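Local coordinates for inositol monophosphatase family protein (Staphylococcus aureus, PDB 5I3S) that hydrolyses the phosphate ester of inositol monophosphates as a member of the FIG superfamily of sugar phosphatases, probably with the help of magnesium ions, at the interface of chains A and B. Numbering follows the deposited sequence. Chains: chain A/B, Inositol monophosphatase family protein.

Contact 1: the interface of chains A and B. Residues chain A 149, 151, 179, 194-197; chain B 89-90, 93-94.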
ATOM      1  N   GLN A 149      -6.198  -8.439  16.178  1.00 25.25           N
ATOM      2  CA  GLN A 149      -7.006  -7.394  15.540  1.00 27.12           C
ATOM      3  C   GLN A 149      -6.177  -6.308  14.857  1.00 23.27           C
ATOM      4  O   GLN A 149      -6.680  -5.244  14.578  1.00 21.94           O
ATOM      5  CB  GLN A 149      -7.903  -6.694  16.600  1.00 30.61           C
ATOM      6  CG  GLN A 149      -9.225  -7.400  16.852  1.00 35.20           C
ATOM      7  CD  GLN A 149      -9.162  -8.293  18.075  1.00 41.38           C
ATOM      8  OE1 GLN A 149      -8.837  -7.828  19.187  1.00 42.50           O
ATOM      9  NE2 GLN A 149      -9.460  -9.588  17.890  1.00 47.12           N
ATOM     10  N   ILE A 151      -3.567  -4.813  11.760  1.00 21.77           N
ATOM     11  CA  ILE A 151      -2.940  -4.859  10.431  1.00 21.65           C
ATOM     12  C   ILE A 151      -1.522  -4.380  10.557  1.00 19.67           C
ATOM     13  O   ILE A 151      -1.291  -3.334  11.157  1.00 19.20           O
ATOM     14  CB  ILE A 151      -3.583  -3.835   9.474  1.00 25.84           C
ATOM     15  CG1 ILE A 151      -5.108  -4.012   9.420  1.00 28.85           C
ATOM     16  CG2 ILE A 151      -3.013  -3.994   8.066  1.00 27.55           C
ATOM     17  CD1 ILE A 151      -5.752  -3.019   8.456  1.00 32.00           C
ATOM     18  N   ARG A 179      -0.025  -5.567   4.921  1.00 14.27           N
ATOM     19  CA  ARG A 179       0.080  -4.512   3.933  1.00 13.02           C
ATOM     20  C   ARG A 179       1.565  -4.234   3.684  1.00 13.07           C
ATOM     21  O   ARG A 179       2.402  -4.584   4.493  1.00 12.51           O
ATOM     22  CB  ARG A 179      -0.583  -3.224   4.462  1.00 13.01           C
ATOM     23  CG  ARG A 179      -2.030  -3.352   4.873  1.00 13.28           C
ATOM     24  CD  ARG A 179      -2.930  -3.540   3.641  1.00 13.70           C
ATOM     25  NE  ARG A 179      -4.341  -3.624   4.001  1.00 12.26           N
ATOM     26  CZ  ARG A 179      -5.007  -4.733   4.287  1.00 12.95           C
ATOM     27  NH1 ARG A 179      -4.427  -5.951   4.254  1.00 13.67           N
ATOM     28  NH2 ARG A 179      -6.299  -4.639   4.577  1.00 13.12           N
ATOM     29  N   GLY A 194      -2.063   5.754  12.825  1.00 19.94           N
ATOM     30  CA  GLY A 194      -3.015   4.683  13.106  1.00 19.67           C
ATOM     31  C   GLY A 194      -3.495   3.900  11.907  1.00 20.14           C
ATOM     32  O   GLY A 194      -4.341   3.032  12.062  1.00 19.80           O
ATOM     33  N   ASN A 195      -2.945   4.164  10.714  1.00 19.79           N
ATOM     34  CA  ASN A 195      -3.291   3.392   9.527  1.00 20.12           C
ATOM     35  C   ASN A 195      -2.737   1.957   9.524  1.00 20.28           C
ATOM     36  O   ASN A 195      -3.312   1.066   8.877  1.00 20.36           O
ATOM     37  CB  ASN A 195      -2.878   4.136   8.244  1.00 21.70           C
ATOM     38  CG  ASN A 195      -3.981   5.050   7.732  1.00 25.29           C
ATOM     39  OD1 ASN A 195      -4.944   5.401   8.474  1.00 25.76           O
ATOM     40  ND2 ASN A 195      -3.875   5.443   6.456  1.00 25.47           N
ATOM     41  N   LEU A 196      -1.629   1.750  10.220  1.00 18.91           N
ATOM     42  CA  LEU A 196      -1.104   0.432  10.499  1.00 19.40           C
ATOM     43  C   LEU A 196      -0.811   0.378  11.999  1.00 19.98           C
ATOM     44  O   LEU A 196      -0.368   1.373  12.571  1.00 23.32           O
ATOM     45  CB  LEU A 196       0.208   0.206   9.746  1.00 19.20           C
ATOM     46  CG  LEU A 196       0.282   0.199   8.216  1.00 20.26           C
ATOM     47  CD1 LEU A 196       1.731   0.016   7.749  1.00 20.45           C
ATOM     48  CD2 LEU A 196      -0.604  -0.917   7.683  1.00 21.92           C
ATOM     49  N   GLU A 197      -1.013  -0.779  12.614  1.00 18.35           N
ATOM     50  CA  GLU A 197      -0.736  -0.957  14.020  1.00 19.37           C
ATOM     51  C   GLU A 197       0.692  -1.311  14.214  1.00 18.73           C
ATOM     52  O   GLU A 197       1.247  -0.979  15.253  1.00 20.32           O
ATOM     53  CB  GLU A 197      -1.636  -2.018  14.689  1.00 21.81           C
ATOM     54  CG  GLU A 197      -3.060  -1.551  15.024  1.00 22.94           C
ATOM     55  CD  GLU A 197      -4.053  -1.576  13.875  1.00 27.08           C
ATOM     56  OE1 GLU A 197      -3.772  -2.065  12.758  1.00 29.21           O
ATOM     57  OE2 GLU A 197      -5.184  -1.133  14.106  1.00 33.38           O
TER
ATOM     58  N   LEU B  89     -11.481  -4.342   5.908  1.00 19.21           N
ATOM     59  CA  LEU B  89     -10.445  -4.095   6.931  1.00 19.44           C
ATOM     60  C   LEU B  89      -9.837  -2.717   6.826  1.00 18.06           C
ATOM     61  O   LEU B  89      -9.551  -2.077   7.865  1.00 16.73           O
ATOM     62  CB  LEU B  89      -9.290  -5.113   6.896  1.00 20.86           C
ATOM     63  CG  LEU B  89      -9.593  -6.376   7.688  1.00 23.34           C
ATOM     64  CD1 LEU B  89      -8.401  -7.326   7.551  1.00 23.01           C
ATOM     65  CD2 LEU B  89      -9.900  -6.059   9.170  1.00 23.02           C
ATOM     66  N   ASN B  90      -9.586  -2.267   5.598  1.00 17.17           N
ATOM     67  CA  ASN B  90      -9.110  -0.868   5.429  1.00 17.43           C
ATOM     68  C   ASN B  90     -10.107   0.167   5.973  1.00 17.36           C
ATOM     69  O   ASN B  90      -9.686   1.193   6.511  1.00 17.20           O
ATOM     70  CB  ASN B  90      -8.775  -0.560   3.973  1.00 16.13           C
ATOM     71  CG  ASN B  90      -7.555  -1.297   3.498  1.00 15.57           C
ATOM     72  OD1 ASN B  90      -6.819  -1.902   4.295  1.00 13.73           O
ATOM     73  ND2 ASN B  90      -7.332  -1.268   2.197  1.00 14.36           N
ATOM     74  N   HIS B  93      -9.895   0.107   9.865  1.00 22.61           N
ATOM     75  CA  HIS B  93      -8.600   0.505  10.487  1.00 21.82           C
ATOM     76  C   HIS B  93      -8.028   1.800   9.952  1.00 20.30           C
ATOM     77  O   HIS B  93      -7.268   2.464  10.615  1.00 18.57           O
ATOM     78  CB  HIS B  93      -7.559  -0.610  10.338  1.00 22.78           C
ATOM     79  CG  HIS B  93      -7.865  -1.810  11.183  1.00 23.81           C
ATOM     80  ND1 HIS B  93      -7.304  -2.004  12.422  1.00 26.37           N
ATOM     81  CD2 HIS B  93      -8.733  -2.831  11.008  1.00 24.84           C
ATOM     82  CE1 HIS B  93      -7.771  -3.122  12.949  1.00 26.18           C
ATOM     83  NE2 HIS B  93      -8.635  -3.648  12.108  1.00 25.69           N
ATOM     84  N   GLN B  94      -8.376   2.141   8.723  1.00 20.02           N
ATOM     85  CA  GLN B  94      -7.790   3.272   8.076  1.00 18.52           C
ATOM     86  C   GLN B  94      -8.818   4.348   7.695  1.00 18.57           C
ATOM     87  O   GLN B  94      -8.422   5.464   7.420  1.00 16.38           O
ATOM     88  CB  GLN B  94      -7.001   2.797   6.878  1.00 17.74           C
ATOM     89  CG  GLN B  94      -6.061   1.617   7.118  1.00 18.01           C
ATOM     90  CD  GLN B  94      -5.133   1.334   5.911  1.00 17.47           C
ATOM     91  OE1 GLN B  94      -5.540   1.478   4.786  1.00 18.98           O
ATOM     92  NE2 GLN B  94      -3.894   0.952   6.160  1.00 17.98           N
TER
HETATM   93  O   HOH W   1      -6.439   5.088  11.013  1.00 33.65           O
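A:Arg179, A:Asn195 and A:Glu197 receive the helix B:88-94 in a two-fold symmetric homodimer interface joining two inositol monophosphatase subunits, probably the family's usual dimer. The helix emerges from the family's metal-binding DPIDGT motif, so this polar contact probably lies near the active site. A:Arg179 meets B:Asn90 tip to tip and side-on, sending two N-H groups to one amide oxygen, OD1, with NE at 3.0 Å and NH2 at 2.8 Å. NE is aimed at an in-plane lone pair of that oxygen, whereas NH2 comes from above the carbonyl plane, the two flat groups standing 71° apart. Further along, the imidazole ND1 of B:His93 donates to the carboxylate OE2 of A:Glu197 at 2.8 Å, on its syn side, ring and carboxylate nearly perpendicular. OE1 takes the backbone N of A:Ile151 at 2.9 Å from above the carboxylate plane, and both bonds help to hold the group's rotation. A:Ile151 lays CG1 over the rim of the imidazole face, and its CD1 touches CB of B:His93 at 3.6 Å. B:Gln94, extended beyond CG (chi2 -171°), crosses A:Asn195 at about a right angle, lays CB against its amide carbon with the amide planes 23° apart, and gives NE2 to its backbone O at 2.8 Å; water 1 links A:Asn195 OD1 to B:His93 O.

Contact 2: the interface of chains A and B. Residues chain A 159, 169, 172-173; chain B 156-157, 159-160.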
ATOM      1  N   LEU A 159       9.076 -12.747   3.723  1.00 23.75           N
ATOM      2  CA  LEU A 159       8.547 -14.072   4.025  1.00 24.61           C
ATOM      3  C   LEU A 159       9.165 -15.195   3.200  1.00 26.51           C
ATOM      4  O   LEU A 159       8.938 -16.364   3.537  1.00 27.55           O
ATOM      5  CB  LEU A 159       7.018 -14.106   3.927  1.00 24.56           C
ATOM      6  CG  LEU A 159       6.303 -13.395   5.072  1.00 25.49           C
ATOM      7  CD1 LEU A 159       6.315 -11.883   4.911  1.00 26.36           C
ATOM      8  CD2 LEU A 159       4.878 -13.850   5.109  1.00 27.13           C
ATOM      9  N   LYS A 169       6.548 -15.508   9.617  1.00 32.05           N
ATOM     10  CA  LYS A 169       5.307 -16.223   9.240  1.00 31.32           C
ATOM     11  C   LYS A 169       4.278 -16.280  10.345  1.00 28.48           C
ATOM     12  O   LYS A 169       3.104 -16.091  10.085  1.00 25.72           O
ATOM     13  CB  LYS A 169       5.566 -17.654   8.749  1.00 38.01           C
ATOM     14  CG  LYS A 169       5.363 -17.841   7.242  1.00 43.99           C
ATOM     15  CD  LYS A 169       6.639 -17.748   6.410  1.00 47.19           C
ATOM     16  CE  LYS A 169       6.526 -18.497   5.097  1.00 49.28           C
ATOM     17  NZ  LYS A 169       6.822 -19.933   5.326  1.00 55.66           N
ATOM     18  N   VAL A 172       2.627 -12.879  10.865  1.00 22.10           N
ATOM     19  CA  VAL A 172       1.691 -12.642   9.800  1.00 23.02           C
ATOM     20  C   VAL A 172       0.416 -13.495   9.992  1.00 24.58           C
ATOM     21  O   VAL A 172      -0.715 -13.034   9.784  1.00 21.35           O
ATOM     22  CB  VAL A 172       2.328 -12.945   8.445  1.00 23.10           C
ATOM     23  CG1 VAL A 172       1.304 -12.821   7.332  1.00 23.96           C
ATOM     24  CG2 VAL A 172       3.455 -11.967   8.192  1.00 23.90           C
ATOM     25  N   ASN A 173       0.629 -14.731  10.417  1.00 26.28           N
ATOM     26  CA  ASN A 173      -0.445 -15.646  10.648  1.00 29.89           C
ATOM     27  C   ASN A 173      -1.400 -15.165  11.720  1.00 30.48           C
ATOM     28  O   ASN A 173      -2.609 -15.312  11.566  1.00 26.18           O
ATOM     29  CB  ASN A 173       0.063 -17.027  11.006  1.00 33.18           C
ATOM     30  CG  ASN A 173      -0.249 -18.010   9.931  1.00 42.23           C
ATOM     31  OD1 ASN A 173       0.544 -18.185   8.976  1.00 39.63           O
ATOM     32  ND2 ASN A 173      -1.472 -18.612  10.017  1.00 43.88           N
TER
ATOM     33  N   PRO B 156       1.168 -10.658   1.865  1.00 16.02           N
ATOM     34  CA  PRO B 156       2.048 -11.548   2.592  1.00 16.55           C
ATOM     35  C   PRO B 156       1.417 -12.826   3.118  1.00 18.00           C
ATOM     36  O   PRO B 156       2.023 -13.878   3.114  1.00 17.14           O
ATOM     37  CB  PRO B 156       2.486 -10.667   3.770  1.00 17.42           C
ATOM     38  CG  PRO B 156       2.627  -9.299   3.133  1.00 16.87           C
ATOM     39  CD  PRO B 156       1.397  -9.249   2.227  1.00 16.05           C
ATOM     40  N   ASN B 157       0.213 -12.770   3.626  1.00 22.43           N
ATOM     41  CA  ASN B 157      -0.502 -14.023   3.987  1.00 24.63           C
ATOM     42  C   ASN B 157      -0.422 -15.182   3.046  1.00 27.46           C
ATOM     43  O   ASN B 157      -0.260 -16.316   3.478  1.00 30.89           O
ATOM     44  CB  ASN B 157      -1.943 -13.776   4.263  1.00 25.21           C
ATOM     45  CG  ASN B 157      -2.118 -13.177   5.591  1.00 28.13           C
ATOM     46  OD1 ASN B 157      -2.028 -13.885   6.605  1.00 32.02           O
ATOM     47  ND2 ASN B 157      -2.266 -11.862   5.631  1.00 27.38           N
ATOM     48  N   LEU B 159       1.890 -16.143   1.200  1.00 26.66           N
ATOM     49  CA  LEU B 159       3.196 -16.768   1.393  1.00 29.62           C
ATOM     50  C   LEU B 159       3.344 -17.648   2.678  1.00 33.36           C
ATOM     51  O   LEU B 159       4.358 -18.273   2.861  1.00 31.69           O
ATOM     52  CB  LEU B 159       4.313 -15.729   1.316  1.00 27.75           C
ATOM     53  CG  LEU B 159       4.787 -15.402  -0.115  1.00 29.49           C
ATOM     54  CD1 LEU B 159       3.684 -14.993  -1.067  1.00 28.73           C
ATOM     55  CD2 LEU B 159       5.795 -14.281  -0.049  1.00 29.74           C
ATOM     56  N   THR B 160       2.345 -17.685   3.557  1.00 36.52           N
ATOM     57  CA  THR B 160       2.420 -18.500   4.769  1.00 39.90           C
ATOM     58  C   THR B 160       1.841 -19.901   4.549  1.00 45.29           C
ATOM     59  O   THR B 160       2.145 -20.800   5.293  1.00 50.24           O
ATOM     60  CB  THR B 160       1.668 -17.832   5.929  1.00 39.51           C
ATOM     61  OG1 THR B 160       0.259 -17.780   5.649  1.00 35.59           O
ATOM     62  CG2 THR B 160       2.194 -16.416   6.172  1.00 39.54           C
TER
HETATM   63  O   HOH W   2      -1.314 -10.775   8.550  1.00 21.30           O
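A:Lys169, A:Val172 and A:Leu159 close around B:Thr160 where helix A:164-174 and the 3-10 turn A:156-159 pack against the 3-10 turn B:156-160, a mainly apolar part of the homodimer interface. Its van der Waals core illustrates how a single methyl can serve several neighbours. CG2 of B:Thr160 lies 3.6 Å from the aliphatic CG of A:Lys169, whose chain slides past in the opposite direction, and 3.9 Å from CD2 of A:Leu159, which runs alongside. CG1 of A:Val172 touches the same methyl and also meets the amide carbon CG of B:Asn157 at 3.9 Å; held anti to the backbone N (chi1 175°), it is directed toward chain B. OD1 of A:Asn173 crosses against CB of B:Thr160 at 3.3 Å, near OG1. The polar contacts are indirect. OG1 of B:Thr160, set between its backbone N and carbonyl carbon (chi1 66°), turns back to the O of B:Asn157 at 2.7 Å within its own turn, leaving the methyl to face chain A. Water 2 bridges the chains, 2.6 Å from the backbone O of A:Val172 and a longer 3.3 Å from the amide ND2 of B:Asn157. Beside the two-fold axis, CB of A:Leu159 lies 4.1 Å from CB of its twin, B:Leu159.

Contact 3: the interface of chains A and B. Residues chain A 89, 155-157, 180-182; chain B 177-180.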
ATOM      1  N   LEU A  89      11.694   3.124  -5.804  1.00 19.99           N
ATOM      2  CA  LEU A  89      10.886   2.332  -6.688  1.00 21.18           C
ATOM      3  C   LEU A  89       9.471   2.861  -6.847  1.00 21.38           C
ATOM      4  O   LEU A  89       8.926   2.819  -7.963  1.00 24.08           O
ATOM      5  CB  LEU A  89      10.802   0.855  -6.262  1.00 23.50           C
ATOM      6  CG  LEU A  89      11.996  -0.053  -6.555  1.00 24.93           C
ATOM      7  CD1 LEU A  89      11.740  -1.480  -6.064  1.00 24.61           C
ATOM      8  CD2 LEU A  89      12.349  -0.021  -8.040  1.00 25.35           C
ATOM      9  N   ASN A 155       6.995  -6.252   3.975  1.00 15.31           N
ATOM     10  CA  ASN A 155       7.125  -6.578   2.519  1.00 16.52           C
ATOM     11  C   ASN A 155       7.029  -8.091   2.353  1.00 16.21           C
ATOM     12  O   ASN A 155       7.660  -8.819   3.097  1.00 17.59           O
ATOM     13  CB  ASN A 155       8.395  -6.017   1.905  1.00 15.85           C
ATOM     14  CG  ASN A 155       8.363  -5.959   0.379  1.00 16.56           C
ATOM     15  OD1 ASN A 155       8.501  -4.894  -0.238  1.00 19.90           O
ATOM     16  ND2 ASN A 155       8.314  -7.068  -0.220  1.00 15.37           N
ATOM     17  N   PRO A 156       6.188  -8.569   1.421  1.00 16.05           N
ATOM     18  CA  PRO A 156       6.169 -10.016   1.126  1.00 16.98           C
ATOM     19  C   PRO A 156       7.543 -10.696   0.898  1.00 17.37           C
ATOM     20  O   PRO A 156       7.715 -11.872   1.210  1.00 16.90           O
ATOM     21  CB  PRO A 156       5.342 -10.078  -0.172  1.00 16.73           C
ATOM     22  CG  PRO A 156       4.386  -8.912  -0.067  1.00 16.21           C
ATOM     23  CD  PRO A 156       5.168  -7.833   0.654  1.00 15.38           C
ATOM     24  N   ASN A 157       8.473 -10.031   0.251  1.00 18.64           N
ATOM     25  CA  ASN A 157       9.852 -10.576   0.080  1.00 21.18           C
ATOM     26  C   ASN A 157      10.558 -11.129   1.332  1.00 23.74           C
ATOM     27  O   ASN A 157      11.425 -11.994   1.208  1.00 27.44           O
ATOM     28  CB  ASN A 157      10.779  -9.546  -0.569  1.00 21.32           C
ATOM     29  CG  ASN A 157      10.552  -9.425  -2.049  1.00 23.10           C
ATOM     30  OD1 ASN A 157      11.009 -10.283  -2.801  1.00 26.09           O
ATOM     31  ND2 ASN A 157       9.842  -8.383  -2.480  1.00 22.10           N
ATOM     32  N   ALA A 180       1.878  -3.584   2.562  1.00 13.24           N
ATOM     33  CA  ALA A 180       3.227  -3.115   2.261  1.00 13.73           C
ATOM     34  C   ALA A 180       3.144  -2.068   1.175  1.00 14.54           C
ATOM     35  O   ALA A 180       2.575  -2.311   0.096  1.00 14.03           O
ATOM     36  CB  ALA A 180       4.112  -4.279   1.774  1.00 14.46           C
ATOM     37  N   TYR A 181       3.727  -0.918   1.452  1.00 15.70           N
ATOM     38  CA  TYR A 181       3.533   0.290   0.656  1.00 17.28           C
ATOM     39  C   TYR A 181       4.781   0.751  -0.020  1.00 18.40           C
ATOM     40  O   TYR A 181       4.717   1.526  -0.957  1.00 19.36           O
ATOM     41  CB  TYR A 181       2.961   1.395   1.543  1.00 18.34           C
ATOM     42  CG  TYR A 181       1.623   1.031   2.220  1.00 20.47           C
ATOM     43  CD1 TYR A 181       0.497   0.675   1.470  1.00 22.14           C
ATOM     44  CD2 TYR A 181       1.470   1.110   3.593  1.00 22.54           C
ATOM     45  CE1 TYR A 181      -0.728   0.373   2.081  1.00 22.61           C
ATOM     46  CE2 TYR A 181       0.256   0.806   4.217  1.00 24.38           C
ATOM     47  CZ  TYR A 181      -0.840   0.423   3.455  1.00 23.69           C
ATOM     48  OH  TYR A 181      -2.023   0.126   4.087  1.00 23.02           O
ATOM     49  N   GLY A 182       5.936   0.288   0.450  1.00 20.58           N
ATOM     50  CA  GLY A 182       7.186   0.449  -0.294  1.00 20.32           C
ATOM     51  C   GLY A 182       7.958   1.715   0.059  1.00 19.66           C
ATOM     52  O   GLY A 182       8.960   1.979  -0.594  1.00 20.18           O
TER
ATOM     53  N   SER B 177      10.029  -5.961  -6.750  1.00 16.30           N
ATOM     54  CA  SER B 177       9.497  -5.844  -5.403  1.00 17.19           C
ATOM     55  C   SER B 177       8.006  -6.237  -5.345  1.00 17.58           C
ATOM     56  O   SER B 177       7.400  -6.590  -6.379  1.00 16.39           O
ATOM     57  CB  SER B 177       9.657  -4.404  -4.871  1.00 16.92           C
ATOM     58  OG  SER B 177       9.556  -4.409  -3.488  1.00 16.17           O
ATOM     59  N   ALA B 178       7.446  -6.203  -4.120  1.00 16.55           N
ATOM     60  CA  ALA B 178       6.048  -6.532  -3.889  1.00 14.76           C
ATOM     61  C   ALA B 178       5.390  -5.489  -3.016  1.00 14.49           C
ATOM     62  O   ALA B 178       6.059  -4.814  -2.256  1.00 13.98           O
ATOM     63  CB  ALA B 178       5.918  -7.891  -3.270  1.00 14.77           C
ATOM     64  N   ARG B 179       4.067  -5.398  -3.136  1.00 14.83           N
ATOM     65  CA  ARG B 179       3.206  -4.436  -2.436  1.00 15.32           C
ATOM     66  C   ARG B 179       1.880  -5.145  -2.126  1.00 16.30           C
ATOM     67  O   ARG B 179       1.535  -6.134  -2.814  1.00 17.32           O
ATOM     68  CB  ARG B 179       2.863  -3.243  -3.322  1.00 16.31           C
ATOM     69  CG  ARG B 179       4.007  -2.384  -3.829  1.00 16.94           C
ATOM     70  CD  ARG B 179       4.567  -1.481  -2.768  1.00 17.31           C
ATOM     71  NE  ARG B 179       5.701  -0.712  -3.311  1.00 18.49           N
ATOM     72  CZ  ARG B 179       6.962  -1.151  -3.438  1.00 18.05           C
ATOM     73  NH1 ARG B 179       7.335  -2.373  -3.056  1.00 16.75           N
ATOM     74  NH2 ARG B 179       7.883  -0.329  -3.947  1.00 19.52           N
ATOM     75  N   ALA B 180       1.134  -4.623  -1.134  1.00 15.63           N
ATOM     76  CA  ALA B 180      -0.196  -5.112  -0.773  1.00 15.39           C
ATOM     77  C   ALA B 180      -1.023  -3.982  -0.152  1.00 16.57           C
ATOM     78  O   ALA B 180      -0.643  -3.414   0.874  1.00 15.99           O
ATOM     79  CB  ALA B 180      -0.096  -6.279   0.214  1.00 15.53           C
TER
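An antiparallel beta bridge joins A:Ala180 to B:Ala180 on the two-fold axis, directly after strand 177-179 of each subunit. Its two reciprocal backbone bonds, N of A:Ala180 to O of B:Ala180 and the reverse, each span 3.0 Å. Next to the bridge, B:Arg179 spreads its guanidinium flat over the backbone of A:Gly182, whose CA sits 3.5 Å above the centre of one face. The bend at chi2 (-75°) folds the arginine chain, and CD passes the carbonyl of A:Tyr181. Within chain B, NH1 is tied twice from near the guanidinium plane, to the hydroxyl OG of B:Ser177 at 3.0 Å and to the backbone O of B:Ala178 at 2.9 Å. These bonds help to set the group's rotation, with one face turned to the glycine. The methyl CB of B:Ala178 presses on the ring CG of A:Pro156 at 3.7 Å, and CD1 of A:Leu89 reaches CB of B:Ser177 at 3.8 Å. The modelled amide of A:Asn155 points OD1 at the backbone O of B:Ala178, an unlikely meeting of two acceptors, and the orientation of that amide is therefore doubtful. The bridge joins the two backbones at the dimer axis, and the arginine packs its side chain on the partner's backbone beside it.

The Ala180 pair of contact 3 and the Leu159 pair of contact 2 both straddle the two-fold axis. The C-alpha centres of contacts 1 and 3 are about 16 Å apart, those of 2 and 3 about 13 Å, those of 1 and 2 about 16 Å. Strand 177-179 and helix 88-94 recur in contacts 1 and 3, where Arg179 and Leu89 appear from opposite subunits. By symmetry, each Arg179 can therefore serve both the partner's helix and its Gly182 backbone. The turn beginning at residue 156 likewise runs through contacts 2 and 3. All are parts of one two-fold symmetric interface, which may tie subunit association to the helix that follows the metal-binding motif.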